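Long-range contact in ABC transporter sugar binding protein (Xanthomonas axonopodis pv. citri, PDB 3UOR), which probably binds maltose or a related sugar in the periplasm and delivers it to the membrane part of an ABC transporter: residues E193-D205 against P288-A300. Sequence-based numbering, arbitrary orientation.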
ATOM      1  N   GLU A 193      -1.649  12.540  -5.603  1.00 42.73           N
ATOM      2  CA  GLU A 193      -1.500  11.150  -5.160  1.00 37.76           C
ATOM      3  C   GLU A 193      -2.549  10.288  -5.838  1.00 41.86           C
ATOM      4  O   GLU A 193      -3.670  10.733  -6.058  1.00 44.91           O
ATOM      5  CB  GLU A 193      -1.614  11.062  -3.630  1.00 39.59           C
ATOM      6  CG  GLU A 193      -0.580  11.951  -2.920  1.00 46.38           C
ATOM      7  CD  GLU A 193      -0.718  11.988  -1.404  1.00 57.54           C
ATOM      8  OE1 GLU A 193      -1.709  11.453  -0.852  1.00 52.82           O
ATOM      9  OE2 GLU A 193       0.179  12.572  -0.762  1.00 66.59           O
ATOM     10  N   PHE A 194      -2.188   9.060  -6.184  1.00 35.97           N
ATOM     11  CA  PHE A 194      -3.130   8.157  -6.827  1.00 39.69           C
ATOM     12  C   PHE A 194      -3.814   7.151  -5.868  1.00 40.22           C
ATOM     13  O   PHE A 194      -4.785   6.495  -6.249  1.00 37.51           O
ATOM     14  CB  PHE A 194      -2.414   7.382  -7.934  1.00 31.29           C
ATOM     15  CG  PHE A 194      -1.372   6.406  -7.428  1.00 35.68           C
ATOM     16  CD1 PHE A 194      -1.743   5.152  -6.977  1.00 29.80           C
ATOM     17  CD2 PHE A 194      -0.022   6.746  -7.411  1.00 36.12           C
ATOM     18  CE1 PHE A 194      -0.791   4.242  -6.518  1.00 34.47           C
ATOM     19  CE2 PHE A 194       0.941   5.842  -6.963  1.00 37.64           C
ATOM     20  CZ  PHE A 194       0.555   4.585  -6.514  1.00 35.98           C
ATOM     21  N   GLU A 195      -3.308   7.021  -4.643  1.00 34.67           N
ATOM     22  CA  GLU A 195      -3.742   5.933  -3.760  1.00 30.59           C
ATOM     23  C   GLU A 195      -5.208   6.029  -3.345  1.00 28.29           C
ATOM     24  O   GLU A 195      -5.884   5.005  -3.169  1.00 26.14           O
ATOM     25  CB  GLU A 195      -2.820   5.800  -2.532  1.00 26.62           C
ATOM     26  CG  GLU A 195      -1.438   5.229  -2.845  1.00 32.41           C
ATOM     27  CD  GLU A 195      -0.421   6.289  -3.292  1.00 38.96           C
ATOM     28  OE1 GLU A 195      -0.814   7.441  -3.542  1.00 41.54           O
ATOM     29  OE2 GLU A 195       0.780   5.970  -3.400  1.00 39.75           O
ATOM     30  N   GLN A 196      -5.714   7.251  -3.208  1.00 24.75           N
ATOM     31  CA  GLN A 196      -7.103   7.434  -2.793  1.00 25.02           C
ATOM     32  C   GLN A 196      -8.087   6.928  -3.868  1.00 37.72           C
ATOM     33  O   GLN A 196      -8.957   6.110  -3.570  1.00 33.60           O
ATOM     34  CB  GLN A 196      -7.379   8.899  -2.465  1.00 31.36           C
ATOM     35  CG  GLN A 196      -6.539   9.454  -1.314  1.00 32.20           C
ATOM     36  CD  GLN A 196      -5.193   9.949  -1.773  1.00 37.35           C
ATOM     37  OE1 GLN A 196      -4.801   9.726  -2.915  1.00 41.00           O
ATOM     38  NE2 GLN A 196      -4.478  10.634  -0.890  1.00 38.80           N
ATOM     39  N   GLN A 197      -7.938   7.391  -5.113  1.00 34.65           N
ATOM     40  CA  GLN A 197      -8.807   6.959  -6.218  1.00 32.65           C
ATOM     41  C   GLN A 197      -8.660   5.474  -6.355  1.00 28.01           C
ATOM     42  O   GLN A 197      -9.638   4.753  -6.553  1.00 32.99           O
ATOM     43  CB  GLN A 197      -8.378   7.562  -7.587  1.00 26.23           C
ATOM     44  CG  GLN A 197      -8.188   9.047  -7.591  1.00 50.17           C
ATOM     45  CD  GLN A 197      -6.785   9.468  -7.163  1.00 55.58           C
ATOM     46  OE1 GLN A 197      -6.424   9.383  -5.969  1.00 41.45           O
ATOM     47  NE2 GLN A 197      -5.983   9.944  -8.142  1.00 39.63           N
ATOM     48  N   LEU A 198      -7.411   5.018  -6.313  1.00 22.31           N
ATOM     49  CA  LEU A 198      -7.152   3.589  -6.470  1.00 26.53           C
ATOM     50  C   LEU A 198      -7.878   2.772  -5.381  1.00 30.99           C
ATOM     51  O   LEU A 198      -8.499   1.750  -5.682  1.00 27.55           O
ATOM     52  CB  LEU A 198      -5.650   3.300  -6.473  1.00 20.11           C
ATOM     53  CG  LEU A 198      -5.282   1.816  -6.498  1.00 26.72           C
ATOM     54  CD1 LEU A 198      -5.841   1.171  -7.754  1.00 25.11           C
ATOM     55  CD2 LEU A 198      -3.763   1.648  -6.463  1.00 21.58           C
ATOM     56  N   SER A 199      -7.810   3.228  -4.130  1.00 26.52           N
ATOM     57  CA  SER A 199      -8.475   2.517  -3.023  1.00 29.73           C
ATOM     58  C   SER A 199      -9.952   2.341  -3.340  1.00 33.05           C
ATOM     59  O   SER A 199     -10.478   1.238  -3.261  1.00 29.21           O
ATOM     60  CB  SER A 199      -8.330   3.280  -1.696  1.00 23.46           C
ATOM     61  OG  SER A 199      -6.964   3.375  -1.338  1.00 26.01           O
ATOM     62  N   PHE A 200     -10.619   3.431  -3.721  1.00 32.62           N
ATOM     63  CA  PHE A 200     -12.053   3.377  -4.007  1.00 30.35           C
ATOM     64  C   PHE A 200     -12.369   2.517  -5.225  1.00 28.40           C
ATOM     65  O   PHE A 200     -13.443   1.924  -5.298  1.00 33.00           O
ATOM     66  CB  PHE A 200     -12.646   4.796  -4.153  1.00 27.83           C
ATOM     67  CG  PHE A 200     -12.591   5.586  -2.888  1.00 35.42           C
ATOM     68  CD1 PHE A 200     -13.121   5.056  -1.705  1.00 29.43           C
ATOM     69  CD2 PHE A 200     -11.979   6.826  -2.847  1.00 31.98           C
ATOM     70  CE1 PHE A 200     -13.068   5.761  -0.517  1.00 28.23           C
ATOM     71  CE2 PHE A 200     -11.922   7.548  -1.643  1.00 30.94           C
ATOM     72  CZ  PHE A 200     -12.472   7.007  -0.479  1.00 33.13           C
ATOM     73  N   ALA A 201     -11.446   2.461  -6.186  1.00 27.82           N
ATOM     74  CA  ALA A 201     -11.644   1.634  -7.383  1.00 26.60           C
ATOM     75  C   ALA A 201     -11.474   0.154  -7.061  1.00 34.47           C
ATOM     76  O   ALA A 201     -12.185  -0.706  -7.610  1.00 34.88           O
ATOM     77  CB  ALA A 201     -10.676   2.056  -8.492  1.00 28.03           C
ATOM     78  N   LEU A 202     -10.536  -0.147  -6.162  1.00 28.39           N
ATOM     79  CA  LEU A 202     -10.367  -1.519  -5.679  1.00 31.40           C
ATOM     80  C   LEU A 202     -11.581  -2.043  -4.906  1.00 32.26           C
ATOM     81  O   LEU A 202     -11.710  -3.240  -4.737  1.00 34.04           O
ATOM     82  CB  LEU A 202      -9.118  -1.655  -4.811  1.00 25.06           C
ATOM     83  CG  LEU A 202      -7.820  -1.494  -5.571  1.00 25.77           C
ATOM     84  CD1 LEU A 202      -6.643  -1.467  -4.592  1.00 24.80           C
ATOM     85  CD2 LEU A 202      -7.713  -2.631  -6.523  1.00 24.28           C
ATOM     86  N   GLN A 203     -12.462  -1.158  -4.428  1.00 30.84           N
ATOM     87  CA  GLN A 203     -13.665  -1.619  -3.713  1.00 27.30           C
ATOM     88  C   GLN A 203     -14.786  -2.109  -4.638  1.00 34.71           C
ATOM     89  O   GLN A 203     -15.864  -2.434  -4.163  1.00 40.30           O
ATOM     90  CB  GLN A 203     -14.209  -0.530  -2.776  1.00 19.11           C
ATOM     91  CG  GLN A 203     -13.206  -0.077  -1.724  1.00 30.22           C
ATOM     92  CD  GLN A 203     -13.736   1.054  -0.911  1.00 34.32           C
ATOM     93  OE1 GLN A 203     -14.625   1.792  -1.357  1.00 35.27           O
ATOM     94  NE2 GLN A 203     -13.211   1.209   0.296  1.00 29.87           N
ATOM     95  N   GLN A 204     -14.534  -2.167  -5.945  1.00 34.48           N
ATOM     96  CA  GLN A 204     -15.580  -2.526  -6.907  1.00 36.12           C
ATOM     97  C   GLN A 204     -15.401  -3.975  -7.311  1.00 38.14           C
ATOM     98  O   GLN A 204     -14.314  -4.505  -7.199  1.00 42.19           O
ATOM     99  CB  GLN A 204     -15.497  -1.632  -8.157  1.00 29.67           C
ATOM    100  CG  GLN A 204     -15.465  -0.105  -7.861  1.00 25.38           C
ATOM    101  CD  GLN A 204     -16.559   0.330  -6.884  1.00 33.86           C
ATOM    102  OE1 GLN A 204     -17.731  -0.003  -7.063  1.00 37.81           O
ATOM    103  NE2 GLN A 204     -16.170   1.072  -5.838  1.00 33.52           N
ATOM    104  N   ASP A 205     -16.451  -4.594  -7.835  1.00 35.01           N
ATOM    105  CA  ASP A 205     -16.421  -6.011  -8.173  1.00 46.28           C
ATOM    106  C   ASP A 205     -15.650  -6.313  -9.428  1.00 50.06           C
ATOM    107  O   ASP A 205     -15.208  -7.444  -9.632  1.00 54.13           O
ATOM    108  CB  ASP A 205     -17.837  -6.538  -8.361  1.00 57.94           C
ATOM    109  CG  ASP A 205     -18.550  -6.733  -7.054  1.00 72.54           C
ATOM    110  OD1 ASP A 205     -17.855  -7.046  -6.059  1.00 73.59           O
ATOM    111  OD2 ASP A 205     -19.790  -6.565  -7.018  1.00 76.33           O
ATOM    112  N   PRO A 288     -11.219   2.369   9.393  1.00 32.82           N
ATOM    113  CA  PRO A 288     -10.991   1.741   8.091  1.00 27.92           C
ATOM    114  C   PRO A 288     -11.807   2.442   7.010  1.00 33.54           C
ATOM    115  O   PRO A 288     -12.719   3.187   7.327  1.00 28.26           O
ATOM    116  CB  PRO A 288     -11.431   0.286   8.312  1.00 24.13           C
ATOM    117  CG  PRO A 288     -12.311   0.306   9.508  1.00 34.27           C
ATOM    118  CD  PRO A 288     -11.973   1.522  10.328  1.00 33.83           C
ATOM    119  N   LEU A 289     -11.473   2.207   5.751  1.00 27.67           N
ATOM    120  CA  LEU A 289     -12.050   2.946   4.631  1.00 28.30           C
ATOM    121  C   LEU A 289     -13.508   2.553   4.381  1.00 27.95           C
ATOM    122  O   LEU A 289     -13.803   1.374   4.202  1.00 29.98           O
ATOM    123  CB  LEU A 289     -11.199   2.644   3.384  1.00 26.56           C
ATOM    124  CG  LEU A 289     -10.952   3.693   2.307  1.00 42.78           C
ATOM    125  CD1 LEU A 289     -10.466   5.011   2.907  1.00 39.99           C
ATOM    126  CD2 LEU A 289      -9.980   3.163   1.262  1.00 33.87           C
ATOM    127  N   PRO A 290     -14.436   3.526   4.373  1.00 22.43           N
ATOM    128  CA  PRO A 290     -15.798   3.114   4.011  1.00 24.40           C
ATOM    129  C   PRO A 290     -15.846   2.535   2.602  1.00 30.09           C
ATOM    130  O   PRO A 290     -15.053   2.930   1.749  1.00 23.82           O
ATOM    131  CB  PRO A 290     -16.578   4.429   4.059  1.00 26.81           C
ATOM    132  CG  PRO A 290     -15.795   5.281   5.031  1.00 30.62           C
ATOM    133  CD  PRO A 290     -14.372   4.937   4.805  1.00 27.92           C
ATOM    134  N   GLY A 291     -16.746   1.591   2.365  1.00 29.88           N
ATOM    135  CA  GLY A 291     -16.958   1.052   1.031  1.00 28.06           C
ATOM    136  C   GLY A 291     -18.406   1.268   0.608  1.00 39.59           C
ATOM    137  O   GLY A 291     -19.211   1.788   1.389  1.00 35.46           O
ATOM    138  N   PRO A 292     -18.754   0.872  -0.627  1.00 36.34           N
ATOM    139  CA  PRO A 292     -20.110   1.079  -1.155  1.00 37.55           C
ATOM    140  C   PRO A 292     -21.234   0.517  -0.266  1.00 41.62           C
ATOM    141  O   PRO A 292     -22.277   1.171  -0.099  1.00 40.32           O
ATOM    142  CB  PRO A 292     -20.073   0.343  -2.495  1.00 38.23           C
ATOM    143  CG  PRO A 292     -18.621   0.430  -2.922  1.00 36.04           C
ATOM    144  CD  PRO A 292     -17.806   0.413  -1.668  1.00 31.75           C
ATOM    145  N   ASN A 293     -21.013  -0.673   0.291  1.00 34.48           N
ATOM    146  CA  ASN A 293     -22.026  -1.388   1.063  1.00 48.89           C
ATOM    147  C   ASN A 293     -21.629  -1.655   2.498  1.00 44.85           C
ATOM    148  O   ASN A 293     -22.349  -2.320   3.229  1.00 47.22           O
ATOM    149  CB  ASN A 293     -22.325  -2.718   0.394  1.00 49.21           C
ATOM    150  CG  ASN A 293     -22.768  -2.537  -1.024  1.00 52.34           C
ATOM    151  OD1 ASN A 293     -23.709  -1.795  -1.293  1.00 54.54           O
ATOM    152  ND2 ASN A 293     -22.070  -3.179  -1.947  1.00 54.97           N
ATOM    153  N   GLY A 294     -20.481  -1.128   2.895  1.00 35.54           N
ATOM    154  CA  GLY A 294     -19.932  -1.391   4.212  1.00 36.57           C
ATOM    155  C   GLY A 294     -18.441  -1.182   4.129  1.00 37.62           C
ATOM    156  O   GLY A 294     -17.928  -0.754   3.086  1.00 32.38           O
ATOM    157  N   LEU A 295     -17.747  -1.463   5.221  1.00 32.31           N
ATOM    158  CA  LEU A 295     -16.306  -1.308   5.241  1.00 36.60           C
ATOM    159  C   LEU A 295     -15.741  -2.065   4.055  1.00 34.99           C
ATOM    160  O   LEU A 295     -16.081  -3.226   3.838  1.00 25.51           O
ATOM    161  CB  LEU A 295     -15.743  -1.842   6.552  1.00 38.43           C
ATOM    162  CG  LEU A 295     -16.115  -0.971   7.745  1.00 38.49           C
ATOM    163  CD1 LEU A 295     -15.365  -1.432   8.993  1.00 31.79           C
ATOM    164  CD2 LEU A 295     -15.736   0.450   7.398  1.00 28.24           C
ATOM    165  N   GLY A 296     -14.886  -1.418   3.276  1.00 33.70           N
ATOM    166  CA  GLY A 296     -14.502  -1.987   2.004  1.00 29.77           C
ATOM    167  C   GLY A 296     -13.050  -2.382   1.870  1.00 27.03           C
ATOM    168  O   GLY A 296     -12.286  -2.388   2.840  1.00 26.15           O
ATOM    169  N   ALA A 297     -12.673  -2.715   0.643  1.00 27.12           N
ATOM    170  CA  ALA A 297     -11.291  -3.067   0.348  1.00 29.23           C
ATOM    171  C   ALA A 297     -10.424  -1.835   0.425  1.00 27.87           C
ATOM    172  O   ALA A 297     -10.914  -0.717   0.601  1.00 29.52           O
ATOM    173  CB  ALA A 297     -11.185  -3.688  -1.021  1.00 26.76           C
ATOM    174  N   GLY A 298      -9.126  -2.048   0.296  1.00 28.64           N
ATOM    175  CA  GLY A 298      -8.169  -0.967   0.247  1.00 26.26           C
ATOM    176  C   GLY A 298      -6.955  -1.514  -0.461  1.00 27.74           C
ATOM    177  O   GLY A 298      -6.974  -2.644  -0.959  1.00 28.23           O
ATOM    178  N   ILE A 299      -5.895  -0.726  -0.500  1.00 26.38           N
ATOM    179  CA  ILE A 299      -4.671  -1.102  -1.221  1.00 28.98           C
ATOM    180  C   ILE A 299      -3.866  -2.149  -0.417  1.00 29.93           C
ATOM    181  O   ILE A 299      -3.793  -2.069   0.807  1.00 26.53           O
ATOM    182  CB  ILE A 299      -3.817   0.162  -1.425  1.00 27.79           C
ATOM    183  CG1 ILE A 299      -4.337   0.952  -2.631  1.00 27.87           C
ATOM    184  CG2 ILE A 299      -2.375  -0.155  -1.659  1.00 36.32           C
ATOM    185  CD1 ILE A 299      -3.905   2.391  -2.584  1.00 43.32           C
ATOM    186  N   ALA A 300      -3.281  -3.119  -1.107  1.00 27.87           N
ATOM    187  CA  ALA A 300      -2.348  -4.059  -0.497  1.00 30.20           C
ATOM    188  C   ALA A 300      -0.932  -3.662  -0.871  1.00 31.36           C
ATOM    189  O   ALA A 300      -0.278  -4.337  -1.674  1.00 26.89           O
ATOM    190  CB  ALA A 300      -2.646  -5.466  -0.965  1.00 27.21           C
TER
HETATM  191  O   HOH W   1      -6.218   1.939   0.849  1.00 23.83           O
HETATM  192  O   HOH W   2     -14.951  -3.463  -1.020  1.00 34.90           O
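Q203, just past helix 195-202, reaches with its amide into the loop P288-A300 and joins its two limbs. NE2 donates to A297 O at 3.0 Å, in the carbonyl plane and nearly straight (161°), and to P290 O at 2.9 Å, where the amide nitrogen lies above the carbonyl plane. Glutamine suits this place: its chain runs extended beyond CG (chi2 175°), long enough to pass between the limbs, and its amide offers two N-H groups to two backbone acceptors while OE1 accepts from the indole NE1 of W166, which also bonds P290 O weakly. With three partners the amide can hardly turn about its last bond. G296, without a side chain, lets Q203 NE2 come to 3.8 Å from its CA.

Apolar packing makes up much of the remainder. I299 lays CD1 against E195, 3.6 Å from its CB, and its CG1 meets L198 CD2 and L202 CD1, each chain crossing it at about a right angle. L289 CD2 presses on S199 CB at 3.4 Å, a tight fit that the small serine permits, and L289 CG lies near F200 CE1. P292 sets CD against Q203 CB.

One water donates to S199 OG, 2.7 Å away, and accepts from I299 N; another accepts from A297 N and bonds Q203 O weakly. S199 OG donates to E195 O, one turn back.

In this solute-binding-protein fold the contact joins helix 195-202 to the loop between strands 284-287 and 303-307. That loop lacks regular strand here, so a side-chain amide meets its carbonyls, while its own side chains supply much of the packing.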